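PDB 2R8R: sensor protein from Pseudomonas syringae pv. tomato, which probably acts as an ATP-dependent sensor histidine kinase of a two-component system, represented here by its N-terminal KdpD domain. Local coordinates for residues A[37-42]-A[52-57]; A[134-137]-A[143-146]; A[157-162]-A[206-211]; A[168-173]-A[195-200]. All coordinates share one frame; numbering follows the deposited sequence.

Contact 1 of 4, residues A[37-42]-A[52-57]; sequences VMAGVV and ALLNGL
L54 comes in from helix 48-54 to meet A39 and V42 beside the edge strand 37-39, and its side chain makes two of the three pairings. From CB the chain runs to CG, which stands anti to the backbone N (chi1 -178°), and it is the two methyls beyond CG that do the touching. CD1 rests against the A39 methyl, with L54 CD1 to A39 CB at 3.8 Å, and also against V42, where it lies 4.0 Å from V42 CB. Within these segments the other branch meets V42: L54 CD2 sits 4.2 Å from V42 CG1, and the L54 and V42 side chains meet tip to tip. Strand 37-39 is an outermost strand of the five-stranded parallel sheet, order 2-3-4-1-5, of a domain assigned to the P-loop NTPase clan, and V42 also touches T20 at the start of helix 19-32. After L54 the chain makes a type I turn, with L57 N bonded to L54 O at 3.1 Å. That turn brings L57 back, and L57 CD2 approaches V37 CG1 at 4.3 Å. V42 N is hydrogen-bonded to a glycerol, probably from the crystallisation liquor, that also lies near the L54 side chain.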
loop_
_atom_site.group_PDB
_atom_site.type_symbol
_atom_site.label_atom_id
_atom_site.label_comp_id
_atom_site.label_asym_id
_atom_site.label_seq_id
_atom_site.Cartn_x
_atom_site.Cartn_y
_atom_site.Cartn_z
ATOM N N VAL A 37 -9.355 15.726 3.308
ATOM C CA VAL A 37 -8.815 14.382 3.189
ATOM C C VAL A 37 -9.930 13.360 2.989
ATOM O O VAL A 37 -10.971 13.459 3.610
ATOM C CB VAL A 37 -8.000 14.002 4.458
ATOM C CG1 VAL A 37 -7.392 12.576 4.327
ATOM C CG2 VAL A 37 -6.925 15.048 4.722
HETATM N N MSE A 38 -9.698 12.400 2.105
HETATM C CA MSE A 38 -10.611 11.308 1.864
HETATM C C MSE A 38 -9.834 9.975 1.777
HETATM O O MSE A 38 -8.800 9.868 1.113
HETATM C CB MSE A 38 -11.357 11.532 0.574
HETATM C CG MSE A 38 -12.412 10.491 0.290
HETATM SE SE MSE A 38 -14.003 10.705 1.413
HETATM C CE MSE A 38 -14.718 12.153 0.323
ATOM N N ALA A 39 -10.321 8.981 2.495
ATOM C CA ALA A 39 -9.831 7.625 2.379
ATOM C C ALA A 39 -10.513 6.998 1.171
ATOM O O ALA A 39 -11.742 6.912 1.120
ATOM C CB ALA A 39 -10.117 6.839 3.672
ATOM N N GLY A 40 -9.704 6.598 0.187
ATOM C CA GLY A 40 -10.197 5.918 -1.019
ATOM C C GLY A 40 -10.218 4.418 -0.837
ATOM O O GLY A 40 -11.250 3.761 -1.012
ATOM N N VAL A 41 -9.067 3.871 -0.469
ATOM C CA VAL A 41 -8.979 2.491 -0.019
ATOM C C VAL A 41 -7.916 2.375 1.060
ATOM O O VAL A 41 -6.783 2.766 0.858
ATOM C CB VAL A 41 -8.748 1.468 -1.197
ATOM C CG1 VAL A 41 -7.654 1.915 -2.151
ATOM C CG2 VAL A 41 -8.566 0.020 -0.638
ATOM N N VAL A 42 -8.299 1.833 2.207
ATOM C CA VAL A 42 -7.386 1.671 3.336
ATOM C C VAL A 42 -7.612 0.309 3.961
ATOM O O VAL A 42 -8.713 -0.033 4.326
ATOM C CB VAL A 42 -7.545 2.798 4.397
ATOM C CG1 VAL A 42 -6.614 2.551 5.612
ATOM C CG2 VAL A 42 -7.263 4.168 3.768
ATOM N N ALA A 52 -9.082 2.703 14.465
ATOM C CA ALA A 52 -9.454 3.967 15.164
ATOM C C ALA A 52 -8.945 5.234 14.443
ATOM O O ALA A 52 -9.607 6.267 14.473
ATOM C CB ALA A 52 -9.009 3.956 16.630
ATOM N N LEU A 53 -7.778 5.177 13.803
ATOM C CA LEU A 53 -7.350 6.308 12.971
ATOM C C LEU A 53 -8.251 6.478 11.728
ATOM O O LEU A 53 -8.651 7.582 11.371
ATOM C CB LEU A 53 -5.880 6.171 12.563
ATOM C CG LEU A 53 -4.871 6.431 13.688
ATOM C CD1 LEU A 53 -3.436 6.327 13.132
ATOM C CD2 LEU A 53 -5.146 7.791 14.349
ATOM N N LEU A 54 -8.586 5.376 11.085
ATOM C CA LEU A 54 -9.420 5.435 9.915
ATOM C C LEU A 54 -10.812 6.014 10.210
ATOM O O LEU A 54 -11.368 6.747 9.397
ATOM C CB LEU A 54 -9.520 4.063 9.265
ATOM C CG LEU A 54 -10.328 3.945 7.982
ATOM C CD1 LEU A 54 -9.791 4.918 6.916
ATOM C CD2 LEU A 54 -10.323 2.473 7.519
ATOM N N ASN A 55 -11.367 5.687 11.358
ATOM C CA ASN A 55 -12.703 6.148 11.711
ATOM C C ASN A 55 -12.775 7.633 12.034
ATOM O O ASN A 55 -13.864 8.181 12.084
ATOM C CB ASN A 55 -13.299 5.298 12.858
ATOM C CG ASN A 55 -13.770 3.897 12.368
ATOM O OD1 ASN A 55 -13.820 2.945 13.173
ATOM N ND2 ASN A 55 -14.118 3.769 11.046
ATOM N N GLY A 56 -11.635 8.289 12.216
ATOM C CA GLY A 56 -11.591 9.746 12.290
ATOM C C GLY A 56 -11.430 10.505 10.970
ATOM O O GLY A 56 -11.308 11.733 10.974
ATOM N N LEU A 57 -11.391 9.786 9.847
ATOM C CA LEU A 57 -11.164 10.370 8.548
ATOM C C LEU A 57 -12.389 10.146 7.670
ATOM O O LEU A 57 -13.039 9.098 7.773
ATOM C CB LEU A 57 -9.942 9.720 7.875
ATOM C CG LEU A 57 -8.570 9.942 8.513
ATOM C CD1 LEU A 57 -7.539 8.949 7.956
ATOM C CD2 LEU A 57 -8.116 11.377 8.340
#

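Contact 2 of 4, residues A[134-137]-A[143-146]; sequences DQVR and QVRE. With SO4 (sulfate ion), chain E.
R137 and Q143 run side by side, pointing the same way, with the Q143 carboxamide carbon CD 3.8 Å above one face of the R137 guanidinium and offset toward its rim. The two planes are turned 71° apart, so this is no flat stack. R137 NH1 and Q143 NE2 come within 2.9 Å as modelled, but both are donors; no hydrogen bond joins them, and which end of the amide is nitrogen is doubtful. A second guanidinium, that of R145, has Q143 CG 4.0 Å above one face, over its centre. Q143 CG stands anti to the backbone N (chi1 -176°), which puts it over R145, and the bend at chi2 (106°) turns the amide to R137. Q143 and R145 also share a sulfate, probably from the crystallisation liquor: Q143 N gives a nearly straight bond to SO4 O2 at 3.2 Å, while R145 NH2 bonds weakly to SO4 O4 at 3.2 Å.

Nearer the interior, V136 CG1 packs on V144 CG2 at 3.7 Å, the two valines crossing at about a right angle. V136 faces L200 and M203 of helix 194-209 as well. The loop is tied to the helix start through V144 O, bonded to N133 ND2. The return holds a sulfate in this crystal; the motif is a helix and turn, the chain leaving helix 133-140 folded back along its flank.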
loop_
_atom_site.group_PDB
_atom_site.type_symbol
_atom_site.label_atom_id
_atom_site.label_comp_id
_atom_site.label_asym_id
_atom_site.label_seq_id
_atom_site.Cartn_x
_atom_site.Cartn_y
_atom_site.Cartn_z
ATOM N N ASP A 134 12.602 -11.065 -9.651
ATOM C CA ASP A 134 13.491 -12.229 -9.677
ATOM C C ASP A 134 14.389 -12.342 -8.440
ATOM O O ASP A 134 14.576 -13.423 -7.916
ATOM C CB ASP A 134 14.349 -12.211 -10.945
ATOM C CG ASP A 134 13.512 -12.349 -12.228
ATOM O OD1 ASP A 134 12.273 -12.528 -12.112
ATOM O OD2 ASP A 134 14.083 -12.284 -13.353
ATOM N N GLN A 135 14.951 -11.237 -7.972
ATOM C CA GLN A 135 15.686 -11.249 -6.704
ATOM C C GLN A 135 14.777 -11.727 -5.568
ATOM O O GLN A 135 15.150 -12.629 -4.828
ATOM C CB GLN A 135 16.284 -9.872 -6.411
ATOM C CG GLN A 135 17.341 -9.865 -5.305
ATOM C CD GLN A 135 17.911 -8.467 -5.062
ATOM O OE1 GLN A 135 17.574 -7.522 -5.775
ATOM N NE2 GLN A 135 18.776 -8.335 -4.057
ATOM N N VAL A 136 13.577 -11.158 -5.454
ATOM C CA VAL A 136 12.630 -11.592 -4.418
ATOM C C VAL A 136 12.242 -13.079 -4.529
ATOM O O VAL A 136 12.228 -13.790 -3.518
ATOM C CB VAL A 136 11.355 -10.701 -4.370
ATOM C CG1 VAL A 136 10.322 -11.234 -3.320
ATOM C CG2 VAL A 136 11.723 -9.264 -4.066
ATOM N N ARG A 137 11.937 -13.547 -5.737
ATOM C CA ARG A 137 11.581 -14.953 -5.962
ATOM C C ARG A 137 12.764 -15.890 -5.639
ATOM O O ARG A 137 12.567 -16.951 -5.067
ATOM C CB ARG A 137 11.106 -15.159 -7.407
ATOM C CG ARG A 137 10.604 -16.581 -7.766
ATOM C CD ARG A 137 9.920 -16.563 -9.165
ATOM N NE ARG A 137 9.777 -17.878 -9.784
ATOM C CZ ARG A 137 9.408 -18.084 -11.055
ATOM N NH1 ARG A 137 9.143 -17.062 -11.869
ATOM N NH2 ARG A 137 9.305 -19.323 -11.524
ATOM N N GLN A 143 6.514 -16.407 -5.703
ATOM C CA GLN A 143 6.221 -15.594 -6.885
ATOM C C GLN A 143 5.549 -14.250 -6.533
ATOM O O GLN A 143 4.540 -14.225 -5.841
ATOM C CB GLN A 143 5.259 -16.389 -7.764
ATOM C CG GLN A 143 4.909 -15.762 -9.080
ATOM C CD GLN A 143 5.598 -16.452 -10.249
ATOM O OE1 GLN A 143 5.132 -17.499 -10.753
ATOM N NE2 GLN A 143 6.724 -15.870 -10.690
ATOM N N VAL A 144 6.084 -13.128 -7.004
ATOM C CA VAL A 144 5.359 -11.858 -6.844
ATOM C C VAL A 144 4.520 -11.606 -8.086
ATOM O O VAL A 144 5.051 -11.285 -9.142
ATOM C CB VAL A 144 6.300 -10.672 -6.543
ATOM C CG1 VAL A 144 5.473 -9.368 -6.270
ATOM C CG2 VAL A 144 7.201 -11.028 -5.358
ATOM N N ARG A 145 3.208 -11.754 -7.946
ATOM C CA ARG A 145 2.283 -11.630 -9.065
ATOM C C ARG A 145 1.766 -10.205 -9.338
ATOM O O ARG A 145 1.454 -9.886 -10.478
ATOM C CB ARG A 145 1.083 -12.553 -8.847
ATOM C CG ARG A 145 1.452 -14.012 -8.934
ATOM C CD ARG A 145 0.356 -14.895 -8.393
ATOM N NE ARG A 145 0.895 -16.208 -8.084
ATOM C CZ ARG A 145 1.170 -17.143 -8.979
ATOM N NH1 ARG A 145 0.955 -16.943 -10.264
ATOM N NH2 ARG A 145 1.666 -18.293 -8.576
ATOM N N GLU A 146 1.625 -9.382 -8.299
ATOM C CA GLU A 146 1.243 -7.973 -8.480
ATOM C C GLU A 146 2.552 -7.164 -8.498
ATOM O O GLU A 146 3.236 -7.054 -7.483
ATOM C CB GLU A 146 0.301 -7.507 -7.353
ATOM C CG GLU A 146 -1.115 -8.134 -7.363
ATOM C CD GLU A 146 -2.027 -7.563 -6.282
ATOM O OE1 GLU A 146 -1.533 -7.460 -5.121
ATOM O OE2 GLU A 146 -3.222 -7.227 -6.558
HETATM S S SO4 E . 3.689 -19.268 -5.855
HETATM O O1 SO4 E . 2.854 -20.308 -5.276
HETATM O O2 SO4 E . 4.982 -19.158 -5.205
HETATM O O3 SO4 E . 3.988 -19.566 -7.272
HETATM O O4 SO4 E . 2.932 -18.040 -5.643
#

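Contact 3 of 4, residues A[157-162]-A[206-211]; sequences FDLVLI and QTAAAQ
L159 and A208 meet where strand 158-161 packs on helix 194-209. CB of L159 already points at the helix; CG anti to the backbone N and a chi2 of 115°, an unusual value away from a staggered one, then put CD2 against A208. L159 CD2 lies 3.8 Å from A208 CA and 3.9 Å from A208 CB, up against the helix backbone itself. L161, two residues on, has a similar first torsion but a staggered second one (chi2 59°). Here it is the base of the side chain that meets the helix, with L161 CB 4.1 Å from A208 CB, while other parts of L161 pack on A204 and M205 one turn earlier. The small A208 methyl therefore sits against two leucines.

Strand 158-161 is an outermost strand of the parallel sheet of this P-loop NTPase-clan domain, paired along its inner edge with strand 7-12, and the C-terminal helix lies over the face to which L159 and L161 point. T207, beside A208, reaches L11 on that neighbouring strand.

Q211 adds a looser contact from the last modelled residue. Its chain is bent at chi2 (97°), and this bend folds the amide back over the strand, where Q211 NE2 comes 4.2 Å from L159 CB. That approach is mere proximity; NE2 is hydrogen-bonded to L153 O.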
loop_
_atom_site.group_PDB
_atom_site.type_symbol
_atom_site.label_atom_id
_atom_site.label_comp_id
_atom_site.label_asym_id
_atom_site.label_seq_id
_atom_site.Cartn_x
_atom_site.Cartn_y
_atom_site.Cartn_z
ATOM N N PHE A 157 6.532 12.291 -5.916
ATOM C CA PHE A 157 6.999 13.528 -5.342
ATOM C C PHE A 157 7.812 13.291 -4.054
ATOM O O PHE A 157 8.855 13.890 -3.842
ATOM C CB PHE A 157 5.810 14.412 -5.024
ATOM C CG PHE A 157 6.173 15.824 -4.759
ATOM C CD1 PHE A 157 6.542 16.661 -5.798
ATOM C CD2 PHE A 157 6.097 16.350 -3.486
ATOM C CE1 PHE A 157 6.855 17.995 -5.563
ATOM C CE2 PHE A 157 6.418 17.682 -3.253
ATOM C CZ PHE A 157 6.810 18.493 -4.295
ATOM N N ASP A 158 7.293 12.429 -3.192
ATOM C CA ASP A 158 7.863 12.173 -1.883
ATOM C C ASP A 158 7.876 10.653 -1.653
ATOM O O ASP A 158 6.956 9.947 -2.037
ATOM C CB ASP A 158 6.967 12.816 -0.788
ATOM C CG ASP A 158 7.343 14.258 -0.415
ATOM O OD1 ASP A 158 8.558 14.659 -0.448
ATOM O OD2 ASP A 158 6.380 14.979 0.004
ATOM N N LEU A 159 8.933 10.173 -1.015
ATOM C CA LEU A 159 9.012 8.796 -0.609
ATOM C C LEU A 159 9.481 8.738 0.831
ATOM O O LEU A 159 10.484 9.380 1.188
ATOM C CB LEU A 159 9.972 8.016 -1.531
ATOM C CG LEU A 159 10.053 6.502 -1.256
ATOM C CD1 LEU A 159 9.507 5.709 -2.434
ATOM C CD2 LEU A 159 11.473 6.093 -0.981
ATOM N N VAL A 160 8.771 7.995 1.669
ATOM C CA VAL A 160 9.229 7.765 3.038
ATOM C C VAL A 160 9.388 6.281 3.320
ATOM O O VAL A 160 8.479 5.486 3.038
ATOM C CB VAL A 160 8.335 8.514 4.107
ATOM C CG1 VAL A 160 6.921 8.133 4.010
ATOM C CG2 VAL A 160 8.843 8.288 5.504
ATOM N N LEU A 161 10.565 5.903 3.834
ATOM C CA LEU A 161 10.817 4.532 4.334
ATOM C C LEU A 161 10.280 4.310 5.737
ATOM O O LEU A 161 10.616 5.047 6.663
ATOM C CB LEU A 161 12.331 4.218 4.302
ATOM C CG LEU A 161 12.789 2.798 4.668
ATOM C CD1 LEU A 161 12.161 1.775 3.724
ATOM C CD2 LEU A 161 14.371 2.738 4.693
ATOM N N ILE A 162 9.396 3.316 5.868
ATOM C CA ILE A 162 8.853 2.882 7.146
ATOM C C ILE A 162 9.622 1.593 7.455
ATOM O O ILE A 162 9.519 0.596 6.744
ATOM C CB ILE A 162 7.324 2.662 7.102
ATOM C CG1 ILE A 162 6.630 3.931 6.574
ATOM C CG2 ILE A 162 6.767 2.162 8.461
ATOM C CD1 ILE A 162 6.774 5.117 7.439
ATOM N N GLN A 206 17.942 0.281 0.125
ATOM C CA GLN A 206 18.638 0.567 -1.120
ATOM C C GLN A 206 17.703 1.283 -2.096
ATOM O O GLN A 206 18.097 2.238 -2.746
ATOM C CB GLN A 206 19.153 -0.718 -1.733
ATOM C CG GLN A 206 20.367 -1.339 -1.028
ATOM C CD GLN A 206 20.696 -2.739 -1.583
ATOM O OE1 GLN A 206 19.854 -3.383 -2.243
ATOM N NE2 GLN A 206 21.912 -3.225 -1.296
ATOM N N THR A 207 16.457 0.821 -2.196
ATOM C CA THR A 207 15.428 1.529 -2.965
ATOM C C THR A 207 15.244 2.983 -2.510
ATOM O O THR A 207 15.254 3.877 -3.348
ATOM C CB THR A 207 14.065 0.814 -2.921
ATOM O OG1 THR A 207 14.203 -0.520 -3.433
ATOM C CG2 THR A 207 12.975 1.594 -3.776
ATOM N N ALA A 208 15.100 3.205 -1.198
ATOM C CA ALA A 208 14.892 4.556 -0.656
ATOM C C ALA A 208 16.089 5.476 -0.873
ATOM O O ALA A 208 15.903 6.694 -1.057
ATOM C CB ALA A 208 14.510 4.525 0.834
ATOM N N ALA A 209 17.298 4.916 -0.835
ATOM C CA ALA A 209 18.509 5.700 -0.989
ATOM C C ALA A 209 18.723 6.127 -2.444
ATOM O O ALA A 209 19.238 7.233 -2.701
ATOM C CB ALA A 209 19.724 4.919 -0.481
ATOM N N ALA A 210 18.323 5.256 -3.381
ATOM C CA ALA A 210 18.405 5.526 -4.817
ATOM C C ALA A 210 17.389 6.565 -5.311
ATOM O O ALA A 210 17.485 7.005 -6.462
ATOM C CB ALA A 210 18.228 4.219 -5.612
ATOM N N GLN A 211 16.417 6.952 -4.478
ATOM C CA GLN A 211 15.436 7.996 -4.853
ATOM C C GLN A 211 16.058 9.375 -4.704
ATOM O O GLN A 211 15.855 10.239 -5.563
ATOM C CB GLN A 211 14.162 7.898 -3.997
ATOM C CG GLN A 211 12.962 8.835 -4.413
ATOM C CD GLN A 211 11.876 8.149 -5.291
ATOM O OE1 GLN A 211 12.048 7.011 -5.747
ATOM N NE2 GLN A 211 10.759 8.860 -5.521
#

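Contact 4 of 4, residues A[168-173]-A[195-200]; sequences ELLERL and TNLTAL
L197 faces L169 and L170 at the interface of helices 194-209 and 166-174. N196, just before it, touches I139 and T140 of helix 133-140, and its ND2 makes a weak hydrogen bond to F191 O.

L197 follows and carries the whole contact on this side. CG stands anti to the carbonyl carbon (chi1 -67°), and the extended chain beyond it delivers a methyl to each of two leucines. L197 CD2 meets L169 CD2 at 3.8 Å, those side chains crossing at about a right angle. The other branch goes to L170: L197 CD1 lies 3.8 Å from L170 CD2 and 3.9 Å from L170 CG, the pair crossing obliquely. L197 and L169 both also touch A14, in the loop that carries the probable Walker A motif.

Past L197 the helix turns its residues to other neighbours. T198 bonds back through OG1 to Q194 O and touches P166, A199 packs on I139, and L200 lies against F191. The nearest CA pair, L169 CA and L197 CA, is 8.4 Å apart.

Every atom that touches across the two segments is a leucine carbon. The helices are therefore held here by shape fit and the burial of hydrocarbon, without hydrogen bonds or charges across these segments.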
loop_
_atom_site.group_PDB
_atom_site.type_symbol
_atom_site.label_atom_id
_atom_site.label_comp_id
_atom_site.label_asym_id
_atom_site.label_seq_id
_atom_site.Cartn_x
_atom_site.Cartn_y
_atom_site.Cartn_z
ATOM N N GLU A 168 11.661 -8.115 15.278
ATOM C CA GLU A 168 10.448 -7.527 15.779
ATOM C C GLU A 168 9.250 -7.824 14.889
ATOM O O GLU A 168 8.167 -8.088 15.384
ATOM C CB GLU A 168 10.660 -6.021 15.918
ATOM C CG GLU A 168 9.594 -5.402 16.716
ATOM C CD GLU A 168 9.782 -3.912 16.924
ATOM O OE1 GLU A 168 10.942 -3.416 16.967
ATOM O OE2 GLU A 168 8.728 -3.259 17.065
ATOM N N LEU A 169 9.431 -7.772 13.575
ATOM C CA LEU A 169 8.361 -8.182 12.637
ATOM C C LEU A 169 7.921 -9.662 12.828
ATOM O O LEU A 169 6.736 -9.964 12.800
ATOM C CB LEU A 169 8.788 -7.927 11.181
ATOM C CG LEU A 169 7.726 -8.067 10.082
ATOM C CD1 LEU A 169 6.450 -7.311 10.391
ATOM C CD2 LEU A 169 8.327 -7.630 8.723
ATOM N N LEU A 170 8.880 -10.560 13.043
ATOM C CA LEU A 170 8.596 -11.969 13.401
ATOM C C LEU A 170 7.784 -12.095 14.712
ATOM O O LEU A 170 6.869 -12.899 14.787
ATOM C CB LEU A 170 9.883 -12.764 13.491
ATOM C CG LEU A 170 10.592 -12.990 12.150
ATOM C CD1 LEU A 170 11.975 -13.572 12.331
ATOM C CD2 LEU A 170 9.711 -13.909 11.238
ATOM N N GLU A 171 8.062 -11.249 15.711
ATOM C CA GLU A 171 7.253 -11.257 16.927
ATOM C C GLU A 171 5.841 -10.827 16.651
ATOM O O GLU A 171 4.922 -11.350 17.248
ATOM C CB GLU A 171 7.790 -10.292 17.975
ATOM C CG GLU A 171 8.781 -10.811 18.898
ATOM C CD GLU A 171 9.287 -9.729 19.822
ATOM O OE1 GLU A 171 8.989 -8.513 19.571
ATOM O OE2 GLU A 171 10.003 -10.073 20.795
ATOM N N ARG A 172 5.691 -9.783 15.835
ATOM C CA ARG A 172 4.360 -9.298 15.406
ATOM C C ARG A 172 3.525 -10.352 14.678
ATOM O O ARG A 172 2.328 -10.484 14.914
ATOM C CB ARG A 172 4.490 -8.079 14.509
ATOM C CG ARG A 172 5.019 -6.882 15.214
ATOM C CD ARG A 172 4.968 -5.649 14.337
ATOM N NE ARG A 172 3.612 -5.121 14.273
ATOM C CZ ARG A 172 3.034 -4.422 15.250
ATOM N NH1 ARG A 172 3.680 -4.186 16.390
ATOM N NH2 ARG A 172 1.790 -3.977 15.113
ATOM N N LEU A 173 4.163 -11.071 13.772
ATOM C CA LEU A 173 3.545 -12.185 13.070
ATOM C C LEU A 173 3.090 -13.279 14.084
ATOM O O LEU A 173 1.932 -13.683 14.111
ATOM C CB LEU A 173 4.547 -12.705 12.021
ATOM C CG LEU A 173 4.194 -13.904 11.132
ATOM C CD1 LEU A 173 3.006 -13.601 10.235
ATOM C CD2 LEU A 173 5.419 -14.327 10.347
ATOM N N THR A 195 16.208 -14.395 7.677
ATOM C CA THR A 195 17.058 -14.216 6.507
ATOM C C THR A 195 16.342 -13.435 5.412
ATOM O O THR A 195 16.917 -12.509 4.864
ATOM C CB THR A 195 17.547 -15.587 5.945
ATOM O OG1 THR A 195 18.630 -16.070 6.750
ATOM C CG2 THR A 195 18.042 -15.442 4.514
ATOM N N ASN A 196 15.124 -13.838 5.056
ATOM C CA ASN A 196 14.384 -13.174 3.983
ATOM C C ASN A 196 13.992 -11.723 4.308
ATOM O O ASN A 196 14.135 -10.824 3.473
ATOM C CB ASN A 196 13.115 -13.971 3.646
ATOM C CG ASN A 196 13.407 -15.287 2.934
ATOM O OD1 ASN A 196 14.516 -15.512 2.461
ATOM N ND2 ASN A 196 12.398 -16.165 2.865
ATOM N N LEU A 197 13.534 -11.495 5.535
ATOM C CA LEU A 197 13.121 -10.165 5.965
ATOM C C LEU A 197 14.315 -9.200 6.077
ATOM O O LEU A 197 14.173 -8.014 5.829
ATOM C CB LEU A 197 12.318 -10.250 7.285
ATOM C CG LEU A 197 10.949 -10.948 7.201
ATOM C CD1 LEU A 197 10.359 -11.244 8.623
ATOM C CD2 LEU A 197 9.938 -10.156 6.314
ATOM N N THR A 198 15.483 -9.707 6.430
ATOM C CA THR A 198 16.717 -8.932 6.435
ATOM C C THR A 198 17.078 -8.499 5.022
ATOM O O THR A 198 17.438 -7.329 4.784
ATOM C CB THR A 198 17.885 -9.768 7.025
ATOM O OG1 THR A 198 17.636 -9.981 8.420
ATOM C CG2 THR A 198 19.234 -9.078 6.841
ATOM N N ALA A 199 16.960 -9.446 4.088
ATOM C CA ALA A 199 17.223 -9.205 2.680
ATOM C C ALA A 199 16.271 -8.134 2.129
ATOM O O ALA A 199 16.692 -7.224 1.465
ATOM C CB ALA A 199 17.089 -10.548 1.883
ATOM N N LEU A 200 14.987 -8.245 2.424
ATOM C CA LEU A 200 13.973 -7.291 1.946
ATOM C C LEU A 200 14.122 -5.892 2.567
ATOM O O LEU A 200 13.901 -4.889 1.899
ATOM C CB LEU A 200 12.576 -7.833 2.219
ATOM C CG LEU A 200 12.189 -9.034 1.361
ATOM C CD1 LEU A 200 11.075 -9.844 2.066
ATOM C CD2 LEU A 200 11.771 -8.577 -0.035
#

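How the contacts relate
Contacts 1 and 4 are buried and purely apolar, contact 2 is partly buried, and contact 3 lies at the surface. Contacts 1 and 3 work on the two outermost strands of the same parallel sheet, their centres about 24 Å apart, each packing strand residues against residues of a helix and what follows it. Contact 4 joins two helices instead; it shares helix 194-209 with contact 3 and is nested inside the chain loop that contact 3 closes. Contact 2 touches contact 4 through V136 CG2 and L200 CD2, 4.1 Å apart, so the same long helix links three of the four. Arginine side chains take part, with a bound sulfate, only in contact 2.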